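Local coordinates for protein subtilisin-like serine protease (Fervidobacterium pennivorans, PDB 1R6V) that degrades keratin into peptides as a subtilisin-like serine endopeptidase, which allows its bacterium to grow on native feathers, at residues A[14-20]-A[461-465]; A[19-23]-A[90-96]; A[273-278]-A[479-483]. The protein carries 1 engineered substitution. The contacts are given in a common frame with arbitrary orientation. Numbering follows the deposited sequence.

Contact 1 of 3, residues A[14-20]-A[461-465]; sequences SQGYHIL and FGVPT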
loop_
_atom_site.group_PDB
_atom_site.type_symbol
_atom_site.label_atom_id
_atom_site.label_comp_id
_atom_site.label_asym_id
_atom_site.label_seq_id
_atom_site.Cartn_x
_atom_site.Cartn_y
_atom_site.Cartn_z
ATOM N N SER A 14 7.523 28.617 -11.776
ATOM C CA SER A 14 6.601 27.552 -11.383
ATOM C C SER A 14 7.047 26.940 -10.067
ATOM O O SER A 14 8.243 26.753 -9.830
ATOM C CB SER A 14 6.542 26.452 -12.447
ATOM O OG SER A 14 5.678 25.398 -12.030
ATOM N N GLN A 15 6.071 26.630 -9.221
ATOM C CA GLN A 15 6.312 26.057 -7.906
ATOM C C GLN A 15 5.971 24.571 -7.831
ATOM O O GLN A 15 5.910 24.005 -6.740
ATOM C CB GLN A 15 5.484 26.806 -6.858
ATOM C CG GLN A 15 5.872 28.267 -6.649
ATOM C CD GLN A 15 7.331 28.430 -6.265
ATOM O OE1 GLN A 15 8.178 28.732 -7.104
ATOM N NE2 GLN A 15 7.632 28.212 -4.992
ATOM N N GLY A 16 5.739 23.944 -8.980
ATOM C CA GLY A 16 5.401 22.528 -8.992
ATOM C C GLY A 16 3.962 22.262 -8.572
ATOM O O GLY A 16 3.095 23.123 -8.741
ATOM N N TYR A 17 3.696 21.077 -8.028
ATOM C CA TYR A 17 2.341 20.741 -7.599
ATOM C C TYR A 17 2.187 20.693 -6.082
ATOM O O TYR A 17 3.173 20.674 -5.349
ATOM C CB TYR A 17 1.892 19.415 -8.229
ATOM C CG TYR A 17 1.875 19.504 -9.738
ATOM C CD1 TYR A 17 2.978 19.099 -10.497
ATOM C CD2 TYR A 17 0.807 20.111 -10.402
ATOM C CE1 TYR A 17 3.018 19.312 -11.878
ATOM C CE2 TYR A 17 0.839 20.330 -11.780
ATOM C CZ TYR A 17 1.946 19.934 -12.507
ATOM O OH TYR A 17 2.006 20.196 -13.856
ATOM N N HIS A 18 0.929 20.683 -5.648
ATOM C CA HIS A 18 0.522 20.667 -4.242
ATOM C C HIS A 18 1.111 19.493 -3.459
ATOM O O HIS A 18 1.523 18.484 -4.033
ATOM C CB HIS A 18 -1.008 20.610 -4.176
ATOM C CG HIS A 18 -1.588 20.993 -2.849
ATOM N ND1 HIS A 18 -2.765 20.453 -2.368
ATOM C CD2 HIS A 18 -1.187 21.898 -1.923
ATOM C CE1 HIS A 18 -3.062 21.007 -1.206
ATOM N NE2 HIS A 18 -2.120 21.885 -0.913
ATOM N N ILE A 19 1.146 19.644 -2.137
ATOM C CA ILE A 19 1.664 18.605 -1.274
ATOM C C ILE A 19 0.748 17.381 -1.415
ATOM O O ILE A 19 -0.462 17.515 -1.602
ATOM C CB ILE A 19 1.720 19.117 0.185
ATOM C CG1 ILE A 19 2.227 18.021 1.128
ATOM C CG2 ILE A 19 0.364 19.603 0.600
ATOM C CD1 ILE A 19 1.151 17.104 1.627
ATOM N N LEU A 20 1.334 16.189 -1.333
ATOM C CA LEU A 20 0.581 14.953 -1.483
ATOM C C LEU A 20 -0.080 14.537 -0.170
ATOM O O LEU A 20 0.601 14.145 0.781
ATOM C CB LEU A 20 1.524 13.847 -1.963
ATOM C CG LEU A 20 0.926 12.638 -2.696
ATOM C CD1 LEU A 20 2.070 11.722 -3.156
ATOM C CD2 LEU A 20 -0.020 11.889 -1.796
ATOM N N PHE A 461 8.451 18.862 -13.854
ATOM C CA PHE A 461 7.924 18.461 -12.560
ATOM C C PHE A 461 7.170 17.142 -12.606
ATOM O O PHE A 461 6.411 16.887 -13.533
ATOM C CB PHE A 461 6.977 19.537 -12.014
ATOM C CG PHE A 461 7.667 20.809 -11.610
ATOM C CD1 PHE A 461 7.808 21.861 -12.511
ATOM C CD2 PHE A 461 8.174 20.953 -10.323
ATOM C CE1 PHE A 461 8.446 23.040 -12.131
ATOM C CE2 PHE A 461 8.815 22.129 -9.934
ATOM C CZ PHE A 461 8.950 23.174 -10.840
ATOM N N GLY A 462 7.382 16.300 -11.597
ATOM C CA GLY A 462 6.656 15.046 -11.553
ATOM C C GLY A 462 5.218 15.307 -11.119
ATOM O O GLY A 462 4.956 16.217 -10.323
ATOM N N VAL A 463 4.281 14.509 -11.618
ATOM C CA VAL A 463 2.866 14.669 -11.276
ATOM C C VAL A 463 2.490 13.607 -10.247
ATOM O O VAL A 463 2.549 12.404 -10.517
ATOM C CB VAL A 463 1.952 14.498 -12.521
ATOM C CG1 VAL A 463 0.526 14.858 -12.172
ATOM C CG2 VAL A 463 2.461 15.348 -13.670
ATOM N N PRO A 464 2.094 14.039 -9.047
ATOM C CA PRO A 464 1.716 13.107 -7.986
ATOM C C PRO A 464 0.283 12.585 -8.023
ATOM O O PRO A 464 -0.628 13.248 -8.520
ATOM C CB PRO A 464 2.004 13.908 -6.717
ATOM C CG PRO A 464 1.659 15.300 -7.127
ATOM C CD PRO A 464 2.197 15.422 -8.539
ATOM N N THR A 465 0.115 11.387 -7.467
ATOM C CA THR A 465 -1.170 10.696 -7.363
ATOM C C THR A 465 -1.804 10.291 -8.688
ATOM O O THR A 465 -3.028 10.205 -8.805
ATOM C CB THR A 465 -2.213 11.502 -6.524
ATOM O OG1 THR A 465 -2.750 12.582 -7.298
ATOM C CG2 THR A 465 -1.558 12.062 -5.265
#
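Two irregular, mostly extended loops from distant parts of the chain run side by side here, their end-to-end directions only 24° apart. The CA atoms of G16 and F461 are 6.0 Å apart, those of Y17 and V463 7.1 Å, and those of L20 and P464 6.9 Å. No hydrogen bond joins the two; they meet through side-chain packing and the CA of G16. At one end the F461 ring lies flat beneath G16: CA of G16 sits 3.7 Å from the ring centroid, 22° off the normal, a CH-pi contact that the missing side chain permits. Y17 comes next, its CB 4.0 Å from CD of P464 and its CE1 4.0 Å from CB of F461, while its hydroxyl is bonded to the carbonyl of I668 in the second beta-sandwich domain. Farther on, CG of L20 meets CG2 of T465 at 3.6 Å. Contact between propeptide and Ig-like domain thus rests on shape and apolar burial, with polar anchoring left to partners beyond these loops.

Contact 2 of 3, residues A[19-23]-A[90-96]; sequences ILFGE and RYVEPSY
The apolar centre is V92 (chi1 t), which two side chains of the 19-23 segment approach from the same side. CD1 of I19 (chi1 t, chi2 -86°) reaches within 3.8 Å of V92 CG2, and CD2 of F21 (chi1 m) approaches V92 CB to 3.9 Å; helix 74-81 supplies Y78 and I81 against V92. L20 and Y91 form a second apolar pair, with CB of L20 4.0 Å from CB of Y91.

Both backbones are extended around the pairing, apart from R90 (-86/-45) at the bulge, and run in the same sense, 16° apart. CA of L20 is 4.6 Å from CA of Y91, CA of F21 is 5.0 Å from CA of V92, and CA of G22 is 4.1 Å from CA of E93. A single parallel bridge pairs F21 with V92: V92 N donates to L20 O at 2.9 Å, and G22 N donates to V92 O at 2.8 Å. A side chain on G22 would collide with CB of E93 and OH of Y96. At one end a water spans L20 N (3.0 Å) and R90 O (2.7 Å); at the other, OH of Y96 (chi1 m) donates to E23 O at 2.9 Å. The carboxylate of E93 and the hydroxyl of Y91 bond T276 of the catalytic domain.

R90 and Y91 both face G37 in a classic beta bulge. Segment 19-23 thus lines the outer edge of strand 89-93 in the four-stranded antiparallel sheet of a subtilisin-type prodomain.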
loop_
_atom_site.group_PDB
_atom_site.type_symbol
_atom_site.label_atom_id
_atom_site.label_comp_id
_atom_site.label_asym_id
_atom_site.label_seq_id
_atom_site.Cartn_x
_atom_site.Cartn_y
_atom_site.Cartn_z
ATOM N N ILE A 19 1.146 19.644 -2.137
ATOM C CA ILE A 19 1.664 18.605 -1.274
ATOM C C ILE A 19 0.748 17.381 -1.415
ATOM O O ILE A 19 -0.462 17.515 -1.602
ATOM C CB ILE A 19 1.720 19.117 0.185
ATOM C CG1 ILE A 19 2.227 18.021 1.128
ATOM C CG2 ILE A 19 0.364 19.603 0.600
ATOM C CD1 ILE A 19 1.151 17.104 1.627
ATOM N N LEU A 20 1.334 16.189 -1.333
ATOM C CA LEU A 20 0.581 14.953 -1.483
ATOM C C LEU A 20 -0.080 14.537 -0.170
ATOM O O LEU A 20 0.601 14.145 0.781
ATOM C CB LEU A 20 1.524 13.847 -1.963
ATOM C CG LEU A 20 0.926 12.638 -2.696
ATOM C CD1 LEU A 20 2.070 11.722 -3.156
ATOM C CD2 LEU A 20 -0.020 11.889 -1.796
ATOM N N PHE A 21 -1.404 14.645 -0.113
ATOM C CA PHE A 21 -2.149 14.249 1.078
ATOM C C PHE A 21 -2.824 12.909 0.848
ATOM O O PHE A 21 -3.386 12.674 -0.221
ATOM C CB PHE A 21 -3.240 15.268 1.415
ATOM C CG PHE A 21 -2.743 16.506 2.084
ATOM C CD1 PHE A 21 -2.785 17.730 1.425
ATOM C CD2 PHE A 21 -2.287 16.459 3.393
ATOM C CE1 PHE A 21 -2.383 18.912 2.074
ATOM C CE2 PHE A 21 -1.883 17.622 4.052
ATOM C CZ PHE A 21 -1.935 18.855 3.386
ATOM N N GLY A 22 -2.769 12.031 1.844
ATOM C CA GLY A 22 -3.414 10.738 1.708
ATOM C C GLY A 22 -4.924 10.909 1.707
ATOM O O GLY A 22 -5.471 11.705 2.475
ATOM N N GLU A 23 -5.612 10.156 0.855
ATOM C CA GLU A 23 -7.062 10.262 0.764
ATOM C C GLU A 23 -7.741 9.932 2.080
ATOM O O GLU A 23 -7.396 8.954 2.740
ATOM C CB GLU A 23 -7.600 9.334 -0.332
ATOM C CG GLU A 23 -9.125 9.375 -0.453
ATOM C CD GLU A 23 -9.668 8.533 -1.598
ATOM O OE1 GLU A 23 -10.906 8.493 -1.761
ATOM O OE2 GLU A 23 -8.866 7.919 -2.320
ATOM N N ARG A 90 7.475 14.723 1.283
ATOM C CA ARG A 90 6.969 13.857 0.219
ATOM C C ARG A 90 5.454 13.660 0.309
ATOM O O ARG A 90 4.745 13.748 -0.701
ATOM C CB ARG A 90 7.684 12.497 0.241
ATOM C CG ARG A 90 9.051 12.490 -0.453
ATOM C CD ARG A 90 9.685 11.098 -0.421
ATOM N NE ARG A 90 10.029 10.756 0.953
ATOM C CZ ARG A 90 9.625 9.667 1.598
ATOM N NH1 ARG A 90 8.852 8.762 0.999
ATOM N NH2 ARG A 90 9.979 9.508 2.862
ATOM N N TYR A 91 4.945 13.400 1.509
ATOM C CA TYR A 91 3.509 13.206 1.665
ATOM C C TYR A 91 3.107 13.265 3.121
ATOM O O TYR A 91 3.955 13.201 4.016
ATOM C CB TYR A 91 3.073 11.846 1.094
ATOM C CG TYR A 91 3.702 10.663 1.805
ATOM C CD1 TYR A 91 3.235 10.236 3.057
ATOM C CD2 TYR A 91 4.815 10.020 1.266
ATOM C CE1 TYR A 91 3.875 9.203 3.752
ATOM C CE2 TYR A 91 5.467 8.982 1.957
ATOM C CZ TYR A 91 4.992 8.582 3.195
ATOM O OH TYR A 91 5.628 7.563 3.872
ATOM N N VAL A 92 1.804 13.407 3.343
ATOM C CA VAL A 92 1.232 13.423 4.683
ATOM C C VAL A 92 0.006 12.550 4.560
ATOM O O VAL A 92 -0.854 12.838 3.739
ATOM C CB VAL A 92 0.773 14.827 5.113
ATOM C CG1 VAL A 92 0.203 14.753 6.539
ATOM C CG2 VAL A 92 1.949 15.796 5.073
ATOM N N GLU A 93 -0.092 11.490 5.356
ATOM C CA GLU A 93 -1.257 10.608 5.251
ATOM C C GLU A 93 -1.632 10.056 6.623
ATOM O O GLU A 93 -0.845 10.127 7.552
ATOM C CB GLU A 93 -0.900 9.436 4.326
ATOM C CG GLU A 93 0.213 8.563 4.894
ATOM C CD GLU A 93 0.664 7.456 3.949
ATOM O OE1 GLU A 93 1.583 6.711 4.331
ATOM O OE2 GLU A 93 0.105 7.332 2.834
ATOM N N PRO A 94 -2.848 9.505 6.769
ATOM C CA PRO A 94 -3.207 8.947 8.075
ATOM C C PRO A 94 -2.720 7.485 8.101
ATOM O O PRO A 94 -2.176 6.987 7.107
ATOM C CB PRO A 94 -4.734 9.000 8.060
ATOM C CG PRO A 94 -5.036 8.684 6.627
ATOM C CD PRO A 94 -4.019 9.538 5.867
ATOM N N SER A 95 -2.884 6.817 9.237
ATOM C CA SER A 95 -2.577 5.396 9.321
ATOM C C SER A 95 -3.956 4.838 8.999
ATOM O O SER A 95 -4.958 5.248 9.609
ATOM C CB SER A 95 -2.181 4.985 10.739
ATOM O OG SER A 95 -2.198 3.575 10.881
ATOM N N TYR A 96 -4.039 3.931 8.043
ATOM C CA TYR A 96 -5.332 3.387 7.669
ATOM C C TYR A 96 -5.772 2.181 8.492
ATOM O O TYR A 96 -4.964 1.526 9.143
ATOM C CB TYR A 96 -5.325 3.034 6.187
ATOM C CG TYR A 96 -5.207 4.259 5.305
ATOM C CD1 TYR A 96 -3.965 4.682 4.832
ATOM C CD2 TYR A 96 -6.334 5.007 4.960
ATOM C CE1 TYR A 96 -3.846 5.823 4.031
ATOM C CE2 TYR A 96 -6.222 6.156 4.151
ATOM C CZ TYR A 96 -4.974 6.549 3.698
ATOM O OH TYR A 96 -4.830 7.671 2.915
HETATM O O HOH W 1 4.295 16.307 -1.568
#

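Contact 3 of 3, residues A[273-278]-A[479-483]; sequences YSYTMK and YAKTG
The ring of Y273 (chi1 t, chi2 98°) lies beneath the aliphatic part of K481: CD of K481 stands 3.7 Å from the ring centroid, only 10° off the normal, a clear CH-pi contact. K481 takes chi1 m, chi2 t, chi3 p and chi4 t to lay its chain over that face. CE1 of Y273 also comes within 4.2 Å of CE1 of Y479.

The two backbones keep well apart, with CA of Y273 8.7 Å from CA of K481 and CA of Y275 7.9 Å from CA of G483, so the tyrosines must span the gap. OH of Y273 accepts a hydrogen bond from K481 N at 3.0 Å. Two waters extend its reach: one lies 2.6 Å from Y273 OH and 2.7 Å from K481 O, the other 3.1 Å from Y273 OH and 2.8 Å from Y479 O. Y275 (chi1 -78°) sends its OH to T482 O at 3.2 Å, and its CE2 lies 4.0 Å from CA of G483.

Between the tyrosines S274 is the N-cap of helix 275-286, its OG accepting from M277 N at 2.9 Å; K278 N bonds S274 O at 3.1 Å. Residues 479-481 are beta strand, at the edge of their sheet. Tyrosine hydroxyls from the catalytic domain therefore satisfy backbone groups of the Ig-like domain, directly and through water, so that polar links sit alongside the packing of the K481 methylenes on the Y273 ring.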
loop_
_atom_site.group_PDB
_atom_site.type_symbol
_atom_site.label_atom_id
_atom_site.label_comp_id
_atom_site.label_asym_id
_atom_site.label_seq_id
_atom_site.Cartn_x
_atom_site.Cartn_y
_atom_site.Cartn_z
ATOM N N TYR A 273 -4.562 2.837 0.513
ATOM C CA TYR A 273 -3.278 2.779 -0.195
ATOM C C TYR A 273 -2.386 3.657 0.658
ATOM O O TYR A 273 -2.611 4.863 0.762
ATOM C CB TYR A 273 -3.364 3.413 -1.583
ATOM C CG TYR A 273 -2.098 3.274 -2.407
ATOM C CD1 TYR A 273 -1.976 2.265 -3.354
ATOM C CD2 TYR A 273 -1.035 4.174 -2.265
ATOM C CE1 TYR A 273 -0.844 2.158 -4.149
ATOM C CE2 TYR A 273 0.107 4.073 -3.059
ATOM C CZ TYR A 273 0.187 3.058 -4.005
ATOM O OH TYR A 273 1.284 2.965 -4.828
ATOM N N SER A 274 -1.368 3.061 1.257
ATOM C CA SER A 274 -0.465 3.813 2.128
ATOM C C SER A 274 0.885 4.001 1.476
ATOM O O SER A 274 1.510 3.028 1.046
ATOM C CB SER A 274 -0.297 3.055 3.454
ATOM O OG SER A 274 0.801 3.525 4.221
ATOM N N TYR A 275 1.342 5.246 1.384
ATOM C CA TYR A 275 2.660 5.473 0.802
ATOM C C TYR A 275 3.728 4.974 1.746
ATOM O O TYR A 275 4.811 4.536 1.326
ATOM C CB TYR A 275 2.878 6.946 0.503
ATOM C CG TYR A 275 2.164 7.370 -0.756
ATOM C CD1 TYR A 275 0.830 7.757 -0.726
ATOM C CD2 TYR A 275 2.827 7.364 -1.988
ATOM C CE1 TYR A 275 0.169 8.137 -1.891
ATOM C CE2 TYR A 275 2.170 7.741 -3.160
ATOM C CZ TYR A 275 0.843 8.129 -3.092
ATOM O OH TYR A 275 0.202 8.555 -4.230
ATOM N N THR A 276 3.439 5.062 3.039
ATOM C CA THR A 276 4.370 4.585 4.045
ATOM C C THR A 276 4.537 3.076 3.962
ATOM O O THR A 276 5.661 2.563 3.983
ATOM C CB THR A 276 3.884 4.956 5.458
ATOM O OG1 THR A 276 3.890 6.377 5.576
ATOM C CG2 THR A 276 4.816 4.369 6.545
ATOM N N MET A 277 3.423 2.354 3.860
ATOM C CA MET A 277 3.520 0.900 3.778
ATOM C C MET A 277 4.200 0.457 2.477
ATOM O O MET A 277 4.919 -0.549 2.457
ATOM C CB MET A 277 2.135 0.252 3.889
ATOM C CG MET A 277 2.209 -1.256 4.205
ATOM S SD MET A 277 3.007 -1.685 5.824
ATOM C CE MET A 277 1.792 -0.700 7.000
ATOM N N LYS A 278 3.972 1.213 1.404
ATOM C CA LYS A 278 4.571 0.928 0.094
ATOM C C LYS A 278 6.078 1.026 0.288
ATOM O O LYS A 278 6.847 0.150 -0.118
ATOM C CB LYS A 278 4.121 1.982 -0.933
ATOM C CG LYS A 278 4.696 1.832 -2.354
ATOM C CD LYS A 278 3.943 0.778 -3.133
ATOM C CE LYS A 278 4.236 0.850 -4.630
ATOM N NZ LYS A 278 5.638 0.457 -4.991
ATOM N N TYR A 479 -0.661 -2.398 -10.054
ATOM C CA TYR A 479 -1.190 -1.057 -9.866
ATOM C C TYR A 479 -0.345 -0.294 -8.860
ATOM O O TYR A 479 0.150 -0.872 -7.899
ATOM C CB TYR A 479 -2.638 -1.149 -9.366
ATOM C CG TYR A 479 -3.259 0.173 -8.944
ATOM C CD1 TYR A 479 -3.067 0.681 -7.654
ATOM C CD2 TYR A 479 -4.039 0.909 -9.829
ATOM C CE1 TYR A 479 -3.642 1.896 -7.262
ATOM C CE2 TYR A 479 -4.620 2.126 -9.446
ATOM C CZ TYR A 479 -4.416 2.611 -8.165
ATOM O OH TYR A 479 -4.983 3.815 -7.800
ATOM N N ALA A 480 -0.171 1.000 -9.097
ATOM C CA ALA A 480 0.575 1.861 -8.182
ATOM C C ALA A 480 0.234 3.311 -8.480
ATOM O O ALA A 480 -0.194 3.653 -9.578
ATOM C CB ALA A 480 2.074 1.647 -8.328
ATOM N N LYS A 481 0.433 4.169 -7.495
ATOM C CA LYS A 481 0.153 5.587 -7.674
ATOM C C LYS A 481 1.471 6.355 -7.668
ATOM O O LYS A 481 2.376 6.033 -6.897
ATOM C CB LYS A 481 -0.737 6.056 -6.534
ATOM C CG LYS A 481 -2.016 5.247 -6.434
ATOM C CD LYS A 481 -2.854 5.634 -5.228
ATOM C CE LYS A 481 -3.707 6.849 -5.513
ATOM N NZ LYS A 481 -4.620 7.131 -4.364
ATOM N N THR A 482 1.593 7.376 -8.507
ATOM C CA THR A 482 2.843 8.124 -8.525
ATOM C C THR A 482 3.018 8.908 -7.233
ATOM O O THR A 482 2.047 9.391 -6.653
ATOM C CB THR A 482 2.937 9.105 -9.724
ATOM O OG1 THR A 482 1.870 10.057 -9.654
ATOM C CG2 THR A 482 2.865 8.340 -11.060
ATOM N N GLY A 483 4.266 9.014 -6.787
ATOM C CA GLY A 483 4.564 9.758 -5.575
ATOM C C GLY A 483 4.832 11.216 -5.910
ATOM O O GLY A 483 4.607 11.648 -7.049
HETATM O O HOH W 2 3.303 4.566 -4.827
HETATM O O HOH W 3 1.416 0.004 -5.552
#

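Together the contacts join the propeptide, the catalytic domain and the Ig-like sandwich. Contacts 1 and 2 share I19 and L20, with centres about 14 Å apart; one short piece of propeptide passes from sandwich loop to prodomain sheet. Contacts 2 and 3, about 10 Å apart between centres, meet at T276, whose OG1 lies 2.6 Å from E93 OE1 and 2.7 Å from Y91 OH. T482 couples contact 3 to contact 1, about 16 Å between centres: its OG1 is 2.6 Å from V463 O and its O 2.9 Å from T465 N. All three lie away from the calcium site and from the charge-relay positions, one of which, A200, is an engineered substitution.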